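Local structure of iron-regulated transcriptional activator AFT2 (Saccharomyces cerevisiae, 4LMG) at residues I38-S41 / V46-K49; K114-L119 / E133-A138. The protein activates transcription of the iron regulon when iron is scarce, recognising the iron-responsive element 5'-CACCC-3' in the promoters of its target genes. All blocks are in the same frame, centred on the assembly; numbering follows the deposited sequence.

In the fold
Contact 1 is the buried one: strands 36-42 and 45-50, neighbours at one edge of the antiparallel sheet of this WRKY-GCM1 domain, pair through their backbones while both backbone and side-chain groups take hold of DNA. Contact 2 links segments 114-119 and 133-138 of helices 110-121 and 125-139, which follow each other near the end of the model, by a single partly buried ion pair, at a level where the backbones stand well apart. The centres of contact 1 and contact 2, which share no element, are 23 Å apart. Chemistry follows place: phosphates and bases draw most of the polar groups of contact 1, whereas contact 2 keeps its charges within the protein, its nearest atom about 9 Å from the nucleic acid.

Contact 1 of 2, residues I38-S41 / V46-K49; sequences IERS and VTFK. With nucleotides of chain H; nucleotides of chain G.
The Arg40 guanidinium has the O5' of DA2 of chain H over one face, offset toward the rim, and Thr47 OG1 at its edge, near its plane. Both residues turn to the phosphate of that nucleotide: Thr47 OG1 gives OP1 a hydrogen bond of 2.9 Å, and Arg40 NH1 adds a weak one to the same oxygen. A bend at chi3 (-52°) turns the otherwise extended arginine chain, and its NH2 reaches N7 of a guanine base. The Phe48 ring takes Ile38 obliquely, CG1 lying 3.9 Å from CE2, with the two side chains pointing the same way; helix 21-29 covers Phe48 through Ile21, Lys22 and Leu25.

Glu39 and Arg40 both face Thr47, a classic beta bulge. Thr47 O takes a bond of 2.8 Å from Glu39 N and a weak one from Arg40 N, while Thr47 N answers to Arg40 O at 2.8 Å, almost straight at 175°. At the bulge the Glu39 side chain sets out toward the neighbouring strand, where its OE1 lies beside Thr47 CG2; the Glu39 and Lys49 side chains cross at about a right angle, and OE2 and Lys49 NZ form a long salt bridge of 3.6 Å.

On the other strand of DNA, Ile38 N donates to OP2 of DC10 of chain G (2.8 Å), and Ser41 OG to OP2 of DA11 of chain G (2.6 Å). Hairpin and DNA thus meet through polar groups on both DNA strands: phosphates are held by backbone N-H and hydroxyl groups, with weaker help from the guanidinium, while Arg40 NH2 and Ser41 O also meet bases, a guanine and a cytosine, consistent with sequence-specific recognition.

Contact 2 of 2, residues K114-L119 / E133-A138; sequences KFKENL and ELEYKA
Lys116 and Glu135 reach for each other from opposite directions, and their charged ends meet between two helices. The bond is a salt bridge of 2.8 Å from Lys116 NZ to Glu135 OE2. The ammonium arrives on the syn side of that oxygen but tilted 33° out of the carboxylate plane, and Glu135 OE1 stays farther off, 3.7 Å from NZ. One oxygen of the carboxylate therefore does the work.

The two chains take different shapes to get there. Lys116 leaves its helix with CG anti to the backbone N (chi1 -165°), then bends at chi2, which brings CD and CE alongside Glu135 OE2 (CE at 3.5 Å), and again at chi4, which turns NZ to the oxygen. Glu135 is extended beyond CG and reaches out almost straight. Even so, the nearest CA atoms, those of Lys116 and Glu135, stand 11.0 Å apart.

Neither charge depends on this pair alone: Tyr112 OH, the stronger partner of Glu135, hydrogen-bonds the same OE2, and Asp132 OD1 forms a second salt bridge with Lys116 NZ. With two acidic partners close by, the ammonium is probably well stabilised in its charged form. Phe131 packs against the lysine, and Leu119, about one turn on, meets Ala127, Ile128 and Phe131. This is an interhelical salt bridge bordering the apolar seam of a helical hairpin, formed by helices 110-121 and 125-139 and their short connection.

Contact 1 of 2, residues I38-S41 / V46-K49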
loop_
_atom_site.group_PDB
_atom_site.type_symbol
_atom_site.label_atom_id
_atom_site.label_comp_id
_atom_site.label_asym_id
_atom_site.label_seq_id
_atom_site.Cartn_x
_atom_site.Cartn_y
_atom_site.Cartn_z
ATOM N N ILE A 38 -9.850 -5.484 -1.750
ATOM C CA ILE A 38 -9.171 -5.968 -0.555
ATOM C C ILE A 38 -8.800 -4.810 0.362
ATOM O O ILE A 38 -8.060 -3.902 -0.026
ATOM C CB ILE A 38 -7.890 -6.750 -0.898
ATOM C CG1 ILE A 38 -8.202 -7.904 -1.853
ATOM C CG2 ILE A 38 -7.231 -7.270 0.376
ATOM C CD1 ILE A 38 -6.969 -8.569 -2.425
ATOM N N GLU A 39 -9.333 -4.839 1.578
ATOM C CA GLU A 39 -8.972 -3.855 2.584
ATOM C C GLU A 39 -7.629 -4.233 3.182
ATOM O O GLU A 39 -6.789 -3.374 3.457
ATOM C CB GLU A 39 -10.029 -3.814 3.686
ATOM C CG GLU A 39 -9.674 -2.914 4.854
ATOM C CD GLU A 39 -10.798 -2.802 5.862
ATOM O OE1 GLU A 39 -11.324 -3.851 6.293
ATOM O OE2 GLU A 39 -11.165 -1.666 6.220
ATOM N N ARG A 40 -7.431 -5.534 3.365
ATOM C CA ARG A 40 -6.254 -6.044 4.050
ATOM C C ARG A 40 -6.123 -7.541 3.819
ATOM O O ARG A 40 -7.122 -8.246 3.704
ATOM C CB ARG A 40 -6.381 -5.763 5.547
ATOM C CG ARG A 40 -5.305 -6.377 6.416
ATOM C CD ARG A 40 -5.579 -6.085 7.883
ATOM N NE ARG A 40 -5.786 -4.658 8.120
ATOM C CZ ARG A 40 -6.975 -4.064 8.139
ATOM N NH1 ARG A 40 -8.077 -4.776 7.936
ATOM N NH2 ARG A 40 -7.064 -2.759 8.358
ATOM N N SER A 41 -4.890 -8.027 3.742
ATOM C CA SER A 41 -4.662 -9.464 3.655
ATOM C C SER A 41 -3.360 -9.895 4.322
ATOM O O SER A 41 -2.396 -9.129 4.397
ATOM C CB SER A 41 -4.676 -9.932 2.200
ATOM O OG SER A 41 -3.509 -9.510 1.516
ATOM N N VAL A 46 -8.151 -12.578 4.772
ATOM C CA VAL A 46 -8.383 -11.516 3.803
ATOM C C VAL A 46 -9.682 -10.795 4.129
ATOM O O VAL A 46 -10.722 -11.425 4.324
ATOM C CB VAL A 46 -8.463 -12.055 2.368
ATOM C CG1 VAL A 46 -8.483 -10.898 1.376
ATOM C CG2 VAL A 46 -7.298 -12.983 2.089
ATOM N N THR A 47 -9.614 -9.471 4.203
ATOM C CA THR A 47 -10.798 -8.662 4.455
ATOM C C THR A 47 -11.159 -7.872 3.206
ATOM O O THR A 47 -10.316 -7.196 2.622
ATOM C CB THR A 47 -10.582 -7.691 5.626
ATOM O OG1 THR A 47 -10.326 -8.435 6.822
ATOM C CG2 THR A 47 -11.815 -6.827 5.830
ATOM N N PHE A 48 -12.418 -7.972 2.800
ATOM C CA PHE A 48 -12.895 -7.311 1.597
ATOM C C PHE A 48 -13.907 -6.230 1.943
ATOM O O PHE A 48 -14.566 -6.293 2.981
ATOM C CB PHE A 48 -13.547 -8.327 0.657
ATOM C CG PHE A 48 -12.644 -9.458 0.258
ATOM C CD1 PHE A 48 -12.521 -10.581 1.059
ATOM C CD2 PHE A 48 -11.930 -9.405 -0.926
ATOM C CE1 PHE A 48 -11.698 -11.625 0.688
ATOM C CE2 PHE A 48 -11.105 -10.444 -1.301
ATOM C CZ PHE A 48 -10.990 -11.557 -0.493
ATOM N N LYS A 49 -14.024 -5.240 1.066
ATOM C CA LYS A 49 -15.060 -4.222 1.197
ATOM C C LYS A 49 -15.429 -3.667 -0.174
ATOM O O LYS A 49 -14.833 -4.042 -1.184
ATOM C CB LYS A 49 -14.600 -3.096 2.122
ATOM C CG LYS A 49 -13.380 -2.339 1.623
ATOM C CD LYS A 49 -12.982 -1.264 2.614
ATOM C CE LYS A 49 -11.722 -0.539 2.174
ATOM N NZ LYS A 49 -11.230 0.367 3.247
ATOM P P DA H 2 -9.343 -6.878 10.402
ATOM O OP1 DA H 2 -8.811 -7.382 9.114
ATOM O OP2 DA H 2 -9.767 -7.850 11.434
ATOM O "O5'" DA H 2 -8.256 -5.874 11.030
ATOM C "C5'" DA H 2 -8.666 -4.788 11.864
ATOM C "C4'" DA H 2 -7.559 -4.252 12.765
ATOM O "O4'" DA H 2 -6.544 -5.263 13.002
ATOM C "C3'" DA H 2 -6.816 -3.019 12.262
ATOM O "O3'" DA H 2 -6.537 -2.170 13.366
ATOM C "C2'" DA H 2 -5.530 -3.585 11.669
ATOM C "C1'" DA H 2 -5.298 -4.855 12.485
ATOM N N9 DA H 2 -4.798 -5.947 11.664
ATOM C C8 DA H 2 -5.483 -7.060 11.270
ATOM N N7 DA H 2 -4.780 -7.876 10.523
ATOM C C5 DA H 2 -3.550 -7.253 10.418
ATOM C C6 DA H 2 -2.363 -7.610 9.755
ATOM N N6 DA H 2 -2.234 -8.734 9.045
ATOM N N1 DA H 2 -1.318 -6.764 9.850
ATOM C C2 DA H 2 -1.459 -5.640 10.562
ATOM N N3 DA H 2 -2.523 -5.200 11.231
ATOM C C4 DA H 2 -3.543 -6.061 11.113
ATOM P P DC G 10 -7.034 -4.520 -4.568
ATOM O OP1 DC G 10 -6.597 -5.132 -5.840
ATOM O OP2 DC G 10 -8.384 -4.817 -4.043
ATOM O "O5'" DC G 10 -5.969 -4.882 -3.425
ATOM C "C5'" DC G 10 -4.580 -4.860 -3.718
ATOM C "C4'" DC G 10 -3.738 -4.923 -2.452
ATOM O "O4'" DC G 10 -3.686 -3.618 -1.816
ATOM C "C3'" DC G 10 -4.223 -5.903 -1.372
ATOM O "O3'" DC G 10 -3.160 -6.740 -0.955
ATOM C "C2'" DC G 10 -4.603 -4.982 -0.215
ATOM C "C1'" DC G 10 -3.575 -3.881 -0.434
ATOM N N1 DC G 10 -3.806 -2.644 0.364
ATOM C C2 DC G 10 -2.699 -1.900 0.784
ATOM O O2 DC G 10 -1.563 -2.283 0.475
ATOM N N3 DC G 10 -2.904 -0.779 1.514
ATOM C C4 DC G 10 -4.138 -0.391 1.829
ATOM N N4 DC G 10 -4.269 0.728 2.554
ATOM C C5 DC G 10 -5.284 -1.139 1.414
ATOM C C6 DC G 10 -5.071 -2.247 0.691
ATOM P P DA G 11 -2.898 -8.147 -1.683
ATOM O OP1 DA G 11 -2.988 -7.928 -3.142
ATOM O OP2 DA G 11 -3.758 -9.165 -1.038
ATOM O "O5'" DA G 11 -1.386 -8.486 -1.291
ATOM C "C5'" DA G 11 -0.330 -7.767 -1.900
ATOM C "C4'" DA G 11 0.779 -7.435 -0.914
ATOM O "O4'" DA G 11 0.384 -6.327 -0.063
ATOM C "C3'" DA G 11 1.239 -8.545 0.025
ATOM O "O3'" DA G 11 2.650 -8.380 0.109
ATOM C "C2'" DA G 11 0.498 -8.223 1.327
ATOM C "C1'" DA G 11 0.443 -6.697 1.300
ATOM N N9 DA G 11 -0.720 -6.088 1.947
ATOM C C8 DA G 11 -2.004 -6.561 1.973
ATOM N N7 DA G 11 -2.839 -5.783 2.626
ATOM C C5 DA G 11 -2.052 -4.724 3.051
ATOM C C6 DA G 11 -2.336 -3.559 3.796
ATOM N N6 DA G 11 -3.553 -3.252 4.260
ATOM N N1 DA G 11 -1.317 -2.711 4.048
ATOM C C2 DA G 11 -0.099 -3.011 3.580
ATOM N N3 DA G 11 0.288 -4.071 2.872
ATOM C C4 DA G 11 -0.744 -4.897 2.637
#

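Contact 2 of 2, residues K114-L119 / E133-A138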
loop_
_atom_site.group_PDB
_atom_site.type_symbol
_atom_site.label_atom_id
_atom_site.label_comp_id
_atom_site.label_asym_id
_atom_site.label_seq_id
_atom_site.Cartn_x
_atom_site.Cartn_y
_atom_site.Cartn_z
ATOM N N LYS A 114 -10.661 -6.614 -16.280
ATOM C CA LYS A 114 -9.591 -7.535 -15.923
ATOM C C LYS A 114 -10.174 -8.827 -15.359
ATOM O O LYS A 114 -9.658 -9.914 -15.616
ATOM C CB LYS A 114 -8.636 -6.895 -14.914
ATOM C CG LYS A 114 -7.742 -5.819 -15.511
ATOM C CD LYS A 114 -6.789 -5.247 -14.476
ATOM C CE LYS A 114 -5.792 -4.295 -15.121
ATOM N NZ LYS A 114 -4.881 -3.675 -14.119
ATOM N N PHE A 115 -11.248 -8.698 -14.587
ATOM C CA PHE A 115 -11.955 -9.860 -14.051
ATOM C C PHE A 115 -12.488 -10.718 -15.190
ATOM O O PHE A 115 -12.377 -11.943 -15.168
ATOM C CB PHE A 115 -13.104 -9.408 -13.148
ATOM C CG PHE A 115 -14.156 -10.461 -12.922
ATOM C CD1 PHE A 115 -13.962 -11.470 -11.994
ATOM C CD2 PHE A 115 -15.349 -10.430 -13.629
ATOM C CE1 PHE A 115 -14.933 -12.436 -11.780
ATOM C CE2 PHE A 115 -16.322 -11.390 -13.420
ATOM C CZ PHE A 115 -16.114 -12.396 -12.493
ATOM N N LYS A 116 -13.061 -10.056 -16.190
ATOM C CA LYS A 116 -13.640 -10.736 -17.339
ATOM C C LYS A 116 -12.565 -11.453 -18.150
ATOM O O LYS A 116 -12.768 -12.577 -18.610
ATOM C CB LYS A 116 -14.386 -9.735 -18.222
ATOM C CG LYS A 116 -15.322 -10.376 -19.225
ATOM C CD LYS A 116 -16.472 -11.079 -18.529
ATOM C CE LYS A 116 -17.378 -11.766 -19.535
ATOM N NZ LYS A 116 -17.806 -10.833 -20.615
ATOM N N GLU A 117 -11.419 -10.800 -18.323
ATOM C CA GLU A 117 -10.313 -11.385 -19.074
ATOM C C GLU A 117 -9.710 -12.579 -18.334
ATOM O O GLU A 117 -9.229 -13.530 -18.952
ATOM C CB GLU A 117 -9.236 -10.334 -19.353
ATOM C CG GLU A 117 -7.990 -10.874 -20.051
ATOM C CD GLU A 117 -8.224 -11.212 -21.516
ATOM O OE1 GLU A 117 -9.391 -11.200 -21.959
ATOM O OE2 GLU A 117 -7.234 -11.484 -22.228
ATOM N N ASN A 118 -9.734 -12.523 -17.007
ATOM C CA ASN A 118 -9.229 -13.623 -16.195
ATOM C C ASN A 118 -10.068 -14.887 -16.385
ATOM O O ASN A 118 -9.535 -15.995 -16.457
ATOM C CB ASN A 118 -9.175 -13.221 -14.721
ATOM C CG ASN A 118 -8.699 -14.348 -13.828
ATOM O OD1 ASN A 118 -9.470 -14.903 -13.044
ATOM N ND2 ASN A 118 -7.421 -14.697 -13.945
ATOM N N LEU A 119 -11.383 -14.710 -16.474
ATOM C CA LEU A 119 -12.289 -15.817 -16.755
ATOM C C LEU A 119 -11.924 -16.480 -18.076
ATOM O O LEU A 119 -11.864 -17.706 -18.171
ATOM C CB LEU A 119 -13.736 -15.328 -16.815
ATOM C CG LEU A 119 -14.312 -14.687 -15.554
ATOM C CD1 LEU A 119 -15.716 -14.164 -15.823
ATOM C CD2 LEU A 119 -14.311 -15.679 -14.398
ATOM N N GLU A 133 -24.494 -12.445 -20.430
ATOM C CA GLU A 133 -25.922 -12.163 -20.334
ATOM C C GLU A 133 -26.198 -10.988 -19.400
ATOM O O GLU A 133 -27.073 -10.166 -19.669
ATOM C CB GLU A 133 -26.683 -13.402 -19.861
ATOM C CG GLU A 133 -26.620 -14.570 -20.831
ATOM C CD GLU A 133 -27.273 -15.822 -20.279
ATOM O OE1 GLU A 133 -27.593 -15.844 -19.071
ATOM O OE2 GLU A 133 -27.467 -16.783 -21.054
ATOM N N LEU A 134 -25.452 -10.916 -18.303
ATOM C CA LEU A 134 -25.597 -9.814 -17.359
ATOM C C LEU A 134 -25.249 -8.481 -18.016
ATOM O O LEU A 134 -25.904 -7.470 -17.772
ATOM C CB LEU A 134 -24.728 -10.040 -16.122
ATOM C CG LEU A 134 -25.163 -11.196 -15.217
ATOM C CD1 LEU A 134 -24.218 -11.355 -14.036
ATOM C CD2 LEU A 134 -26.590 -10.987 -14.736
ATOM N N GLU A 135 -24.213 -8.487 -18.848
ATOM C CA GLU A 135 -23.809 -7.290 -19.572
ATOM C C GLU A 135 -24.844 -6.962 -20.642
ATOM O O GLU A 135 -25.208 -5.803 -20.834
ATOM C CB GLU A 135 -22.434 -7.488 -20.213
ATOM C CG GLU A 135 -21.312 -7.744 -19.220
ATOM C CD GLU A 135 -20.013 -8.130 -19.901
ATOM O OE1 GLU A 135 -19.810 -7.740 -21.070
ATOM O OE2 GLU A 135 -19.197 -8.831 -19.270
ATOM N N TYR A 136 -25.315 -7.997 -21.332
ATOM C CA TYR A 136 -26.323 -7.837 -22.374
ATOM C C TYR A 136 -27.584 -7.186 -21.821
ATOM O O TYR A 136 -28.112 -6.239 -22.404
ATOM C CB TYR A 136 -26.665 -9.190 -23.004
ATOM C CG TYR A 136 -27.797 -9.136 -24.007
ATOM C CD1 TYR A 136 -27.553 -8.853 -25.345
ATOM C CD2 TYR A 136 -29.109 -9.375 -23.617
ATOM C CE1 TYR A 136 -28.584 -8.806 -26.266
ATOM C CE2 TYR A 136 -30.146 -9.330 -24.530
ATOM C CZ TYR A 136 -29.878 -9.045 -25.852
ATOM O OH TYR A 136 -30.910 -8.999 -26.763
ATOM N N LYS A 137 -28.065 -7.697 -20.694
ATOM C CA LYS A 137 -29.246 -7.136 -20.054
ATOM C C LYS A 137 -28.967 -5.723 -19.546
ATOM O O LYS A 137 -29.838 -4.855 -19.585
ATOM C CB LYS A 137 -29.723 -8.033 -18.910
ATOM C CG LYS A 137 -30.175 -9.415 -19.357
ATOM C CD LYS A 137 -30.774 -10.204 -18.203
ATOM C CE LYS A 137 -31.318 -11.546 -18.671
ATOM N NZ LYS A 137 -31.986 -12.293 -17.567
ATOM N N ALA A 138 -27.742 -5.498 -19.081
ATOM C CA ALA A 138 -27.345 -4.187 -18.583
ATOM C C ALA A 138 -27.364 -3.148 -19.700
ATOM O O ALA A 138 -27.778 -2.008 -19.491
ATOM C CB ALA A 138 -25.966 -4.256 -17.945
#